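PDB 6VTJ: Non-ribosomal peptide synthetase, which probably carries a peptide on the phosphopantetheine arm of its thiolation domain and releases it by reduction in the adjoining NAD(P)H-dependent reductase domain. Local coordinates for residues T14-E19 against Q59-R64; D95-N100 against A299-L304; E116-G121 against V459-S464; G195-T198 against D202-Q205; S395-V400 against I410-F415. All coordinates share one frame; numbering follows the deposited sequence.

Contact 1: residues T14-E19 against Q59-R64; sequences TRLEHE and QGYSVR
Y61 turns its CG anti to its carbonyl carbon (chi1 -68°), and E19 does likewise (chi1 -66°) before running out extended; the two side chains span the gap between helix 15-28 and the loop 59-64 and cross at about a right angle. E19 OE1 sits in the plane of the Y61 ring, at its edge. Y61 OH points at E19 OE1, but the 2.3 Å between them is too short to be trusted as a hydrogen-bond length. The carboxylate is turned 57° from the ring plane. L16 slides past the ring in the opposite direction and puts CD1 3.5 Å from Y61 CZ, coming in obliquely. Helix 74-82 touches both residues, A78 on L16 and L81 on Y61, as in the helical bundle of a carrier domain. G60 is the C-prime residue of the Schellman motif that ends helix 46-58, and Y61 follows it directly. A capping box starts the other helix: E17 N donates to T14 OG1, T14 N to E17 OE1. R15 NH1 lies 3.9 Å from E19 OE2, a long pairing of charges with no N-H aimed at the oxygen. This distant cation would mildly favour a charged E19, in a surface contact where L16 gives the phenol an apolar flank.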
# COMPACT_ATOMS: atom_id res chain seq x y z
N THR A 14 -35.75 -6.00 15.61
CA THR A 14 -35.25 -6.23 16.96
C THR A 14 -34.67 -4.94 17.55
O THR A 14 -34.44 -3.96 16.85
CB THR A 14 -34.18 -7.32 16.95
OG1 THR A 14 -32.95 -6.74 16.54
CG2 THR A 14 -34.55 -8.41 15.98
N ARG A 15 -34.46 -4.95 18.87
CA ARG A 15 -33.98 -3.73 19.53
C ARG A 15 -32.53 -3.44 19.16
O ARG A 15 -32.13 -2.26 19.08
CB ARG A 15 -34.16 -3.83 21.05
CG ARG A 15 -33.88 -2.50 21.79
CD ARG A 15 -34.49 -2.40 23.19
NE ARG A 15 -34.08 -3.49 24.09
CZ ARG A 15 -33.17 -3.37 25.06
NH1 ARG A 15 -32.56 -2.21 25.28
NH2 ARG A 15 -32.88 -4.42 25.83
N LEU A 16 -31.73 -4.48 18.93
CA LEU A 16 -30.37 -4.28 18.45
C LEU A 16 -30.38 -3.58 17.10
O LEU A 16 -29.60 -2.64 16.86
CB LEU A 16 -29.64 -5.62 18.38
CG LEU A 16 -28.24 -5.67 17.77
CD1 LEU A 16 -27.27 -4.73 18.49
CD2 LEU A 16 -27.72 -7.10 17.78
N GLU A 17 -31.27 -4.02 16.19
CA GLU A 17 -31.38 -3.35 14.90
C GLU A 17 -31.81 -1.90 15.07
O GLU A 17 -31.30 -1.02 14.37
CB GLU A 17 -32.36 -4.09 14.00
CG GLU A 17 -31.81 -5.35 13.40
CD GLU A 17 -32.88 -6.15 12.69
OE1 GLU A 17 -34.06 -5.83 12.92
OE2 GLU A 17 -32.53 -7.07 11.92
N HIS A 18 -32.75 -1.64 15.98
CA HIS A 18 -33.16 -0.27 16.25
C HIS A 18 -31.98 0.58 16.70
O HIS A 18 -31.83 1.72 16.25
CB HIS A 18 -34.25 -0.25 17.32
CG HIS A 18 -35.63 -0.45 16.78
ND1 HIS A 18 -36.28 -1.66 16.84
CD2 HIS A 18 -36.46 0.40 16.14
CE1 HIS A 18 -37.47 -1.55 16.27
NE2 HIS A 18 -37.61 -0.30 15.85
N GLU A 19 -31.13 0.04 17.58
CA GLU A 19 -29.98 0.79 18.07
C GLU A 19 -29.00 1.11 16.93
O GLU A 19 -28.47 2.22 16.84
CB GLU A 19 -29.25 0.02 19.17
CG GLU A 19 -30.04 -0.15 20.46
CD GLU A 19 -29.34 -1.05 21.48
OE1 GLU A 19 -28.20 -1.50 21.20
OE2 GLU A 19 -29.93 -1.31 22.55
N GLN A 59 -21.07 1.91 23.05
CA GLN A 59 -22.24 1.16 23.50
C GLN A 59 -21.90 -0.25 23.94
O GLN A 59 -22.82 -1.04 24.20
CB GLN A 59 -23.29 1.10 22.39
CG GLN A 59 -23.67 2.45 21.85
CD GLN A 59 -24.49 3.23 22.83
OE1 GLN A 59 -25.26 2.66 23.60
NE2 GLN A 59 -24.34 4.55 22.82
N GLY A 60 -20.62 -0.59 24.01
CA GLY A 60 -20.22 -1.90 24.50
C GLY A 60 -20.37 -3.04 23.53
O GLY A 60 -20.51 -4.18 23.96
N TYR A 61 -20.36 -2.76 22.22
CA TYR A 61 -20.33 -3.82 21.21
C TYR A 61 -18.89 -4.10 20.80
O TYR A 61 -18.02 -3.23 20.88
CB TYR A 61 -21.17 -3.43 20.00
CG TYR A 61 -22.65 -3.38 20.32
CD1 TYR A 61 -23.37 -4.55 20.55
CD2 TYR A 61 -23.32 -2.17 20.43
CE1 TYR A 61 -24.71 -4.51 20.87
CE2 TYR A 61 -24.66 -2.11 20.75
CZ TYR A 61 -25.35 -3.29 20.97
OH TYR A 61 -26.70 -3.25 21.29
N SER A 62 -18.64 -5.35 20.40
CA SER A 62 -17.31 -5.75 19.93
C SER A 62 -17.33 -5.75 18.40
O SER A 62 -17.89 -6.65 17.78
CB SER A 62 -16.90 -7.10 20.49
OG SER A 62 -16.48 -6.96 21.84
N VAL A 63 -16.74 -4.71 17.80
CA VAL A 63 -16.66 -4.58 16.36
C VAL A 63 -15.29 -4.03 16.01
O VAL A 63 -14.60 -3.43 16.83
CB VAL A 63 -17.73 -3.64 15.75
CG1 VAL A 63 -19.04 -4.35 15.59
CG2 VAL A 63 -17.88 -2.36 16.59
N ARG A 64 -14.91 -4.23 14.76
CA ARG A 64 -13.72 -3.57 14.24
C ARG A 64 -14.06 -2.97 12.88
O ARG A 64 -15.13 -3.21 12.32
CB ARG A 64 -12.53 -4.53 14.16
CG ARG A 64 -12.74 -5.71 13.23
CD ARG A 64 -11.46 -6.53 13.06
NE ARG A 64 -11.19 -7.38 14.22
CZ ARG A 64 -10.10 -7.28 14.98
NH1 ARG A 64 -9.19 -6.36 14.71
NH2 ARG A 64 -9.93 -8.10 16.01

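Contact 2: residues D95-N100 against A299-L304; sequences DDIIKN and AERAVL
I98 and R301 are the closest backbone pair, yet their CA atoms stand 9.4 Å apart, so helix 94-99 and helix 291-308 are bridged by one long side chain. An arginine of the Rossmann-type reductase domain here binds a carbonyl in the last turn of helix 94-99; its own helix, 291-308, packs V303 and L304 on strand 313-322. R301 starts with CG anti to its backbone N and then bends at chi3 (76°), which turns the guanidinium edge toward the end of helix 94-99. R301 NH1 donates to I97 O over 2.9 Å in a fairly straight bond (162° at the hydrogen); the acceptor lies in the guanidinium plane, while the donor is tilted 28° from the carbonyl plane. R301 NH2 adds a weak bond to the same I97 O at 3.3 Å, so two nitrogens lean on one carbonyl oxygen, which probably limits rotation of the group. Y103 OH joins this network, hydrogen-bonded to both R301 NH1 and I98 O, and Y101 makes a cation-pi contact with the guanidinium. The positive charge would suit the negative end of the helix dipole. One turn of the same short helix is also braced by a salt bridge, K99 NZ reaching the syn lone pair of D95 OD2 at 2.7 Å. The side chain of I97 crosses R301 at about a right angle, its CG2 methyl 3.6 Å from R301 NH2.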
# COMPACT_ATOMS: atom_id res chain seq x y z
N ASP A 95 -12.01 -15.79 -3.48
CA ASP A 95 -11.35 -16.99 -2.98
C ASP A 95 -11.31 -18.08 -4.05
O ASP A 95 -10.29 -18.76 -4.22
CB ASP A 95 -12.06 -17.47 -1.71
CG ASP A 95 -11.24 -18.47 -0.93
OD1 ASP A 95 -10.14 -18.10 -0.44
OD2 ASP A 95 -11.71 -19.63 -0.79
N ASP A 96 -12.39 -18.22 -4.81
CA ASP A 96 -12.41 -19.19 -5.90
C ASP A 96 -11.43 -18.80 -7.00
O ASP A 96 -10.73 -19.65 -7.55
CB ASP A 96 -13.83 -19.30 -6.47
CG ASP A 96 -14.79 -19.97 -5.51
OD1 ASP A 96 -14.41 -20.96 -4.85
OD2 ASP A 96 -15.95 -19.51 -5.42
N ILE A 97 -11.39 -17.52 -7.36
CA ILE A 97 -10.40 -17.05 -8.32
C ILE A 97 -8.99 -17.40 -7.84
O ILE A 97 -8.15 -17.85 -8.62
CB ILE A 97 -10.58 -15.54 -8.58
CG1 ILE A 97 -11.91 -15.31 -9.30
CG2 ILE A 97 -9.47 -15.00 -9.44
CD1 ILE A 97 -12.33 -13.86 -9.34
N ILE A 98 -8.73 -17.25 -6.54
CA ILE A 98 -7.40 -17.50 -6.00
C ILE A 98 -7.06 -18.98 -6.09
O ILE A 98 -5.98 -19.36 -6.56
CB ILE A 98 -7.31 -16.98 -4.56
CG1 ILE A 98 -7.13 -15.46 -4.56
CG2 ILE A 98 -6.18 -17.66 -3.81
CD1 ILE A 98 -7.68 -14.81 -3.31
N LYS A 99 -7.98 -19.85 -5.65
CA LYS A 99 -7.70 -21.27 -5.54
C LYS A 99 -7.87 -22.03 -6.85
O LYS A 99 -7.31 -23.13 -6.99
CB LYS A 99 -8.59 -21.90 -4.47
CG LYS A 99 -8.26 -21.44 -3.06
CD LYS A 99 -9.31 -21.92 -2.08
CE LYS A 99 -8.94 -21.59 -0.64
NZ LYS A 99 -10.15 -21.55 0.24
N ASN A 100 -8.60 -21.49 -7.82
CA ASN A 100 -8.86 -22.21 -9.08
C ASN A 100 -7.74 -21.88 -10.06
O ASN A 100 -7.90 -21.12 -11.02
CB ASN A 100 -10.22 -21.85 -9.65
CG ASN A 100 -10.46 -22.48 -11.00
OD1 ASN A 100 -10.25 -23.69 -11.18
ND2 ASN A 100 -10.88 -21.67 -11.97
N ALA A 299 -2.60 -9.31 -9.16
CA ALA A 299 -1.71 -8.67 -10.11
C ALA A 299 -0.38 -9.41 -10.24
O ALA A 299 0.12 -9.63 -11.35
CB ALA A 299 -1.50 -7.22 -9.69
N GLU A 300 0.21 -9.82 -9.11
CA GLU A 300 1.46 -10.57 -9.14
C GLU A 300 1.30 -11.84 -9.95
O GLU A 300 2.16 -12.20 -10.76
CB GLU A 300 1.93 -10.91 -7.72
CG GLU A 300 2.64 -9.76 -6.98
CD GLU A 300 3.44 -10.21 -5.76
OE1 GLU A 300 3.77 -11.40 -5.65
OE2 GLU A 300 3.76 -9.35 -4.90
N ARG A 301 0.20 -12.56 -9.72
CA ARG A 301 -0.04 -13.80 -10.46
C ARG A 301 -0.19 -13.54 -11.95
O ARG A 301 0.30 -14.32 -12.77
CB ARG A 301 -1.27 -14.51 -9.92
CG ARG A 301 -1.47 -15.92 -10.46
CD ARG A 301 -2.67 -16.56 -9.79
NE ARG A 301 -3.92 -16.05 -10.33
CZ ARG A 301 -5.13 -16.47 -9.97
NH1 ARG A 301 -5.27 -17.41 -9.04
NH2 ARG A 301 -6.20 -15.93 -10.54
N ALA A 302 -0.86 -12.45 -12.34
CA ALA A 302 -0.94 -12.12 -13.76
C ALA A 302 0.45 -11.85 -14.35
O ALA A 302 0.77 -12.27 -15.48
CB ALA A 302 -1.86 -10.93 -13.97
N VAL A 303 1.29 -11.13 -13.59
CA VAL A 303 2.61 -10.77 -14.09
C VAL A 303 3.44 -12.03 -14.31
O VAL A 303 4.05 -12.24 -15.37
CB VAL A 303 3.29 -9.79 -13.13
CG1 VAL A 303 4.76 -9.63 -13.50
CG2 VAL A 303 2.58 -8.44 -13.12
N LEU A 304 3.44 -12.93 -13.31
CA LEU A 304 4.22 -14.16 -13.42
C LEU A 304 3.65 -15.11 -14.49
O LEU A 304 4.41 -15.83 -15.15
CB LEU A 304 4.31 -14.84 -12.06
CG LEU A 304 5.19 -14.12 -11.02
CD1 LEU A 304 5.00 -14.64 -9.59
CD2 LEU A 304 6.65 -14.22 -11.42

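Contact 3: residues E116-G121 against V459-S464; sequences ENFFDG and VDILHS
S464 OG is a polar atom held against carbon: it lies in the plane of the F118 ring, at the edge, 3.4 Å from both F118 CE2 and F118 CZ. No hydrogen bond spans 116-121 and 459-464, and the hydroxyl meets the rim of the ring. I461 takes one face. Its CG2 methyl stands over the middle of the ring, 3.7 Å from the F118 centroid and 13° off the normal, a true CH-pi contact. The rest of the isoleucine slides back along the phenylalanine in the opposite direction, with I461 CG1 3.7 Å from F118 CD2 and I461 CD1 3.8 Å from F118 CB. F118 holds its CG roughly anti to the backbone N (chi1 159°), which carries the ring out to I461 and S464. W115 completes the cluster, its ring meeting that of F118 and also touching I461 and S464, while P380 and S383 come in from a loop and L376 touches I461. The contact thus joins helix 115-120, which precedes strand 129-132 in the chain, to helix 456-464 near the C terminus. Its chemistry is dispersion and CH-pi over the face, with an oxygen at the edge, where the slightly positive ring hydrogens probably suit it.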
# COMPACT_ATOMS: atom_id res chain seq x y z
N GLU A 116 22.40 -17.13 -7.07
CA GLU A 116 23.27 -17.66 -8.11
C GLU A 116 22.90 -17.08 -9.47
O GLU A 116 23.78 -16.63 -10.22
CB GLU A 116 23.19 -19.19 -8.13
CG GLU A 116 24.08 -19.83 -9.20
CD GLU A 116 24.33 -21.30 -8.95
OE1 GLU A 116 23.91 -22.12 -9.79
OE2 GLU A 116 24.95 -21.65 -7.92
N ASN A 117 21.61 -17.06 -9.79
CA ASN A 117 21.22 -16.61 -11.12
C ASN A 117 21.34 -15.10 -11.27
O ASN A 117 21.61 -14.61 -12.37
CB ASN A 117 19.81 -17.11 -11.44
CG ASN A 117 19.81 -18.58 -11.79
OD1 ASN A 117 20.83 -19.09 -12.28
ND2 ASN A 117 18.72 -19.28 -11.52
N PHE A 118 21.19 -14.34 -10.18
CA PHE A 118 21.51 -12.92 -10.26
C PHE A 118 22.99 -12.71 -10.53
O PHE A 118 23.39 -11.96 -11.43
CB PHE A 118 21.13 -12.19 -8.97
CG PHE A 118 21.88 -10.89 -8.81
CD1 PHE A 118 21.57 -9.81 -9.62
CD2 PHE A 118 22.95 -10.79 -7.95
CE1 PHE A 118 22.27 -8.62 -9.51
CE2 PHE A 118 23.66 -9.60 -7.85
CZ PHE A 118 23.32 -8.52 -8.62
N PHE A 119 23.84 -13.39 -9.75
CA PHE A 119 25.27 -13.14 -9.85
C PHE A 119 25.82 -13.61 -11.19
O PHE A 119 26.69 -12.95 -11.78
CB PHE A 119 25.98 -13.82 -8.68
CG PHE A 119 27.44 -13.57 -8.65
CD1 PHE A 119 27.94 -12.38 -8.15
CD2 PHE A 119 28.33 -14.51 -9.13
CE1 PHE A 119 29.30 -12.14 -8.11
CE2 PHE A 119 29.70 -14.27 -9.11
CZ PHE A 119 30.17 -13.08 -8.59
N ASP A 120 25.32 -14.73 -11.72
CA ASP A 120 25.84 -15.24 -12.98
C ASP A 120 25.21 -14.60 -14.21
O ASP A 120 25.80 -14.67 -15.29
CB ASP A 120 25.65 -16.75 -13.09
CG ASP A 120 26.40 -17.51 -12.04
OD1 ASP A 120 27.37 -16.96 -11.45
OD2 ASP A 120 26.00 -18.66 -11.79
N GLY A 121 24.02 -13.99 -14.07
CA GLY A 121 23.32 -13.47 -15.23
C GLY A 121 23.87 -12.17 -15.77
O GLY A 121 24.71 -11.49 -15.16
N VAL A 459 18.46 -7.70 -0.14
CA VAL A 459 19.52 -6.88 0.44
C VAL A 459 20.83 -7.18 -0.27
O VAL A 459 21.50 -6.27 -0.77
CB VAL A 459 19.61 -7.15 1.96
CG1 VAL A 459 20.79 -6.37 2.60
CG2 VAL A 459 18.33 -6.72 2.60
N ASP A 460 21.14 -8.47 -0.43
CA ASP A 460 22.43 -8.83 -1.00
C ASP A 460 22.54 -8.33 -2.41
O ASP A 460 23.56 -7.73 -2.80
CB ASP A 460 22.63 -10.35 -0.97
CG ASP A 460 22.83 -10.87 0.42
OD1 ASP A 460 23.19 -10.05 1.29
OD2 ASP A 460 22.61 -12.07 0.65
N ILE A 461 21.46 -8.52 -3.18
CA ILE A 461 21.50 -8.14 -4.58
C ILE A 461 21.68 -6.63 -4.68
O ILE A 461 22.57 -6.14 -5.39
CB ILE A 461 20.23 -8.63 -5.30
CG1 ILE A 461 20.27 -10.16 -5.42
CG2 ILE A 461 20.10 -7.99 -6.67
CD1 ILE A 461 19.05 -10.78 -6.15
N LEU A 462 20.92 -5.89 -3.88
CA LEU A 462 21.04 -4.44 -3.91
C LEU A 462 22.46 -4.03 -3.54
O LEU A 462 23.05 -3.15 -4.17
CB LEU A 462 20.04 -3.80 -2.95
CG LEU A 462 18.59 -3.68 -3.38
CD1 LEU A 462 17.76 -3.41 -2.14
CD2 LEU A 462 18.47 -2.55 -4.35
N HIS A 463 23.04 -4.72 -2.56
CA HIS A 463 24.39 -4.33 -2.17
C HIS A 463 25.36 -4.59 -3.30
O HIS A 463 26.21 -3.74 -3.61
CB HIS A 463 24.82 -5.07 -0.92
CG HIS A 463 26.23 -4.79 -0.54
ND1 HIS A 463 26.59 -3.69 0.21
CD2 HIS A 463 27.38 -5.42 -0.87
CE1 HIS A 463 27.91 -3.68 0.36
NE2 HIS A 463 28.41 -4.72 -0.29
N SER A 464 25.21 -5.73 -3.98
CA SER A 464 26.07 -6.00 -5.13
C SER A 464 25.92 -4.91 -6.18
O SER A 464 26.89 -4.56 -6.85
CB SER A 464 25.75 -7.39 -5.68
OG SER A 464 26.18 -7.52 -7.02

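Contact 4: residues G195-T198 against D202-Q205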
# COMPACT_ATOMS: atom_id res chain seq x y z
N GLY A 195 -3.69 9.54 -20.19
CA GLY A 195 -4.08 8.15 -20.17
C GLY A 195 -4.45 7.67 -18.78
O GLY A 195 -4.15 8.31 -17.77
N ASP A 196 -5.07 6.49 -18.77
CA ASP A 196 -5.65 5.84 -17.61
C ASP A 196 -5.39 4.35 -17.80
O ASP A 196 -5.83 3.79 -18.80
CB ASP A 196 -7.16 6.15 -17.55
CG ASP A 196 -7.84 5.66 -16.28
OD1 ASP A 196 -7.40 4.66 -15.67
OD2 ASP A 196 -8.87 6.29 -15.91
N ILE A 197 -4.69 3.71 -16.86
CA ILE A 197 -4.35 2.31 -17.10
C ILE A 197 -5.60 1.42 -17.13
O ILE A 197 -5.53 0.31 -17.66
CB ILE A 197 -3.31 1.77 -16.08
CG1 ILE A 197 -3.86 1.77 -14.65
CG2 ILE A 197 -1.98 2.52 -16.19
CD1 ILE A 197 -2.98 0.98 -13.65
N THR A 198 -6.74 1.89 -16.61
CA THR A 198 -7.97 1.08 -16.64
C THR A 198 -8.64 1.07 -18.01
O THR A 198 -9.56 0.26 -18.23
CB THR A 198 -9.01 1.55 -15.62
OG1 THR A 198 -9.41 2.90 -15.91
CG2 THR A 198 -8.46 1.47 -14.21
N ASP A 202 -6.10 3.52 -24.18
CA ASP A 202 -5.10 4.55 -23.88
C ASP A 202 -3.68 4.05 -24.09
O ASP A 202 -2.76 4.87 -24.22
CB ASP A 202 -5.26 5.03 -22.44
CG ASP A 202 -6.56 5.77 -22.21
OD1 ASP A 202 -7.32 5.98 -23.18
OD2 ASP A 202 -6.83 6.13 -21.05
N PHE A 203 -3.45 2.73 -24.09
CA PHE A 203 -2.13 2.19 -24.39
C PHE A 203 -1.83 2.20 -25.88
O PHE A 203 -0.65 2.22 -26.26
CB PHE A 203 -2.00 0.76 -23.85
CG PHE A 203 -1.84 0.69 -22.35
CD1 PHE A 203 -0.57 0.72 -21.78
CD2 PHE A 203 -2.95 0.60 -21.52
CE1 PHE A 203 -0.41 0.66 -20.40
CE2 PHE A 203 -2.80 0.54 -20.14
CZ PHE A 203 -1.53 0.57 -19.58
N LYS A 204 -2.87 2.20 -26.72
CA LYS A 204 -2.67 2.12 -28.16
C LYS A 204 -1.78 3.25 -28.67
O LYS A 204 -0.91 3.03 -29.51
CB LYS A 204 -4.03 2.14 -28.87
N GLN A 205 -1.96 4.47 -28.14
CA GLN A 205 -1.16 5.61 -28.59
C GLN A 205 0.33 5.43 -28.35
O GLN A 205 1.12 6.20 -28.91
CB GLN A 205 -1.63 6.89 -27.89
CG GLN A 205 -1.30 6.94 -26.39
CD GLN A 205 -1.86 8.18 -25.73
OE1 GLN A 205 -1.65 9.30 -26.20
NE2 GLN A 205 -2.58 7.99 -24.61
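D202 OD2 meets the backbone of the loop 195-198: D196 N donates to it over 2.9 Å, a weak bond strongly bent at the hydrogen (126°). G195 CA lies 3.5 Å from the same D202 OD2. D196 O is also close to it, an acceptor facing an acceptor, which would work against the bond. Beside this, F203 presents its ring edge to the loop. I197 O is in the ring plane, 3.7 Å from F203 CE2, and I197 CG2 lies 3.9 Å from F203 CZ, the two side chains running side by side in the same direction. Residues 195-197 directly follow strand 190-194, the third strand of the Rossmann sheet in chain order; in related extended short-chain dehydrogenases this loop commonly lines the adenine end of the cofactor site. The next shell holds the loop's shape. D196, with CG anti to its backbone N (chi1 -173°), forms an Asx turn: T198 N reaches D196 OD1 at 3.0 Å and T198 OG1 reaches it at 2.7 Å, both from one face of the carboxylate. Q205 NE2 donates to D202 O on a lone pair, and also to E194 O. Farther out, N240 ND2 of helix 229-246 bonds to I197 O, and R232 NH2 to T198 O.

Contact 5: residues S395-V400 against I410-F415; sequences SHRDIV and IEEVDF
R397 grips E412 side-on, using two nitrogens for two oxygens in a salt bridge. R397 NE donates to E412 OE1 at 2.8 Å and R397 NH2 to E412 OE2 at 2.9 Å. The match is not flat. Guanidinium and carboxylate planes are 52° apart, and NE meets its oxygen on the syn side but 33° out of the carboxylate plane. E412 makes the reach with CG anti to its backbone N (chi1 -179°) and a fully stretched chain; R397 is extended from CG to NE. The remaining R397 NH1 bonds to S358 OG, so the guanidinium is tied from a second direction, and A357 touches both partners.

Apolar contact lies deeper, where V400 and I410 are buried. V400 CG1 is 3.7 Å from I410 CG2, and V400 CG2 is 3.8 Å from that same methyl, with I346 and M352 adding to the apolar surroundings.

Capping bonds shape the helix that carries R397. S395 and D398 form a capping box: S395 N donates to D398 OD2 at 2.9 Å, while S395 OG accepts a weak bond from R397 N. After the strand, D414 caps the next helix through E417 N.

Helix 396-403 and the small parallel strand pair 351-352/411-412 are consistent with the smaller C-terminal subdomain of extended short-chain dehydrogenases.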
# COMPACT_ATOMS: atom_id res chain seq x y z
N SER A 395 11.92 -0.08 16.06
CA SER A 395 10.72 -0.38 16.83
C SER A 395 9.97 0.91 17.14
O SER A 395 10.44 2.00 16.86
CB SER A 395 11.06 -1.13 18.11
OG SER A 395 11.56 -0.23 19.07
N HIS A 396 8.79 0.76 17.75
CA HIS A 396 8.03 1.94 18.13
C HIS A 396 8.63 2.63 19.34
O HIS A 396 8.27 3.78 19.60
CB HIS A 396 6.57 1.57 18.37
CG HIS A 396 5.79 1.42 17.10
ND1 HIS A 396 5.93 0.31 16.28
CD2 HIS A 396 4.91 2.24 16.48
CE1 HIS A 396 5.14 0.45 15.23
NE2 HIS A 396 4.52 1.61 15.32
N ARG A 397 9.55 1.98 20.05
CA ARG A 397 10.33 2.70 21.05
C ARG A 397 11.28 3.68 20.38
O ARG A 397 11.47 4.80 20.87
CB ARG A 397 11.10 1.72 21.94
CG ARG A 397 10.23 0.73 22.69
CD ARG A 397 11.06 -0.19 23.59
NE ARG A 397 10.19 -1.07 24.35
CZ ARG A 397 9.79 -2.27 23.93
NH1 ARG A 397 10.21 -2.74 22.75
NH2 ARG A 397 8.97 -2.99 24.68
N ASP A 398 11.86 3.29 19.24
CA ASP A 398 12.68 4.23 18.49
C ASP A 398 11.86 5.42 18.04
O ASP A 398 12.28 6.59 18.18
CB ASP A 398 13.30 3.53 17.28
CG ASP A 398 14.29 2.47 17.67
OD1 ASP A 398 15.20 2.78 18.46
OD2 ASP A 398 14.15 1.32 17.18
N ILE A 399 10.66 5.14 17.51
CA ILE A 399 9.82 6.22 17.02
C ILE A 399 9.40 7.12 18.17
O ILE A 399 9.48 8.35 18.07
CB ILE A 399 8.60 5.67 16.27
CG1 ILE A 399 9.03 5.12 14.91
CG2 ILE A 399 7.56 6.76 16.12
CD1 ILE A 399 8.41 3.79 14.60
N VAL A 400 8.99 6.53 19.29
CA VAL A 400 8.54 7.34 20.43
C VAL A 400 9.71 8.09 21.07
O VAL A 400 9.52 9.21 21.54
CB VAL A 400 7.77 6.45 21.43
CG1 VAL A 400 7.69 7.11 22.79
CG2 VAL A 400 6.35 6.22 20.92
N ILE A 410 5.24 10.72 25.76
CA ILE A 410 4.62 9.42 25.51
C ILE A 410 5.33 8.34 26.31
O ILE A 410 6.57 8.30 26.35
CB ILE A 410 4.65 9.11 24.00
CG1 ILE A 410 3.91 10.19 23.21
CG2 ILE A 410 4.16 7.66 23.72
CD1 ILE A 410 4.35 10.27 21.74
N GLU A 411 4.56 7.47 26.95
CA GLU A 411 5.08 6.46 27.87
C GLU A 411 4.73 5.06 27.39
O GLU A 411 3.63 4.83 26.87
CB GLU A 411 4.53 6.66 29.31
CG GLU A 411 5.08 7.90 30.04
CD GLU A 411 4.56 8.02 31.47
N GLU A 412 5.66 4.12 27.55
CA GLU A 412 5.31 2.70 27.43
C GLU A 412 4.65 2.27 28.73
O GLU A 412 5.21 2.45 29.81
CB GLU A 412 6.53 1.85 27.14
CG GLU A 412 6.23 0.33 26.97
CD GLU A 412 7.49 -0.49 26.67
OE1 GLU A 412 8.53 0.10 26.30
OE2 GLU A 412 7.45 -1.73 26.82
N VAL A 413 3.43 1.73 28.63
CA VAL A 413 2.66 1.35 29.80
C VAL A 413 2.30 -0.12 29.66
O VAL A 413 2.41 -0.70 28.58
CB VAL A 413 1.39 2.21 29.94
CG1 VAL A 413 1.76 3.68 30.09
CG2 VAL A 413 0.48 2.00 28.74
N ASP A 414 1.88 -0.73 30.76
CA ASP A 414 1.52 -2.14 30.68
C ASP A 414 0.16 -2.31 30.02
O ASP A 414 -0.58 -1.34 29.77
CB ASP A 414 1.53 -2.79 32.06
CG ASP A 414 0.55 -2.16 33.04
OD1 ASP A 414 -0.68 -2.10 32.76
OD2 ASP A 414 1.00 -1.77 34.14
N PHE A 415 -0.19 -3.57 29.75
CA PHE A 415 -1.39 -3.87 28.98
C PHE A 415 -2.64 -3.35 29.66
O PHE A 415 -3.52 -2.77 29.01
CB PHE A 415 -1.48 -5.38 28.73
CG PHE A 415 -0.46 -5.90 27.77
CD1 PHE A 415 -0.69 -5.87 26.40
CD2 PHE A 415 0.75 -6.41 28.23
CE1 PHE A 415 0.26 -6.36 25.50
CE2 PHE A 415 1.71 -6.89 27.34
CZ PHE A 415 1.46 -6.87 25.97

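From the N terminus, contact 1 closes a mostly helical loop within the carrier domain and ends before any other contact opens. Contacts 2 and 3 then cross: 95-100 and 116-121 lead off in turn, and their partners 299-304 and 459-464 follow in the same order, so two short helices ahead of the Rossmann sheet are tied to a helix flanking that sheet and to one near the C terminus. Contact 4, a local turn after strand 190-194, falls within both spans. Contact 5 falls within the span of contact 3 alone and joins helix 396-403 to the strand 411-412 that follows it. Contacts 4 and 5 lie on opposite sides of the chain's centre, their own centres 47 Å apart.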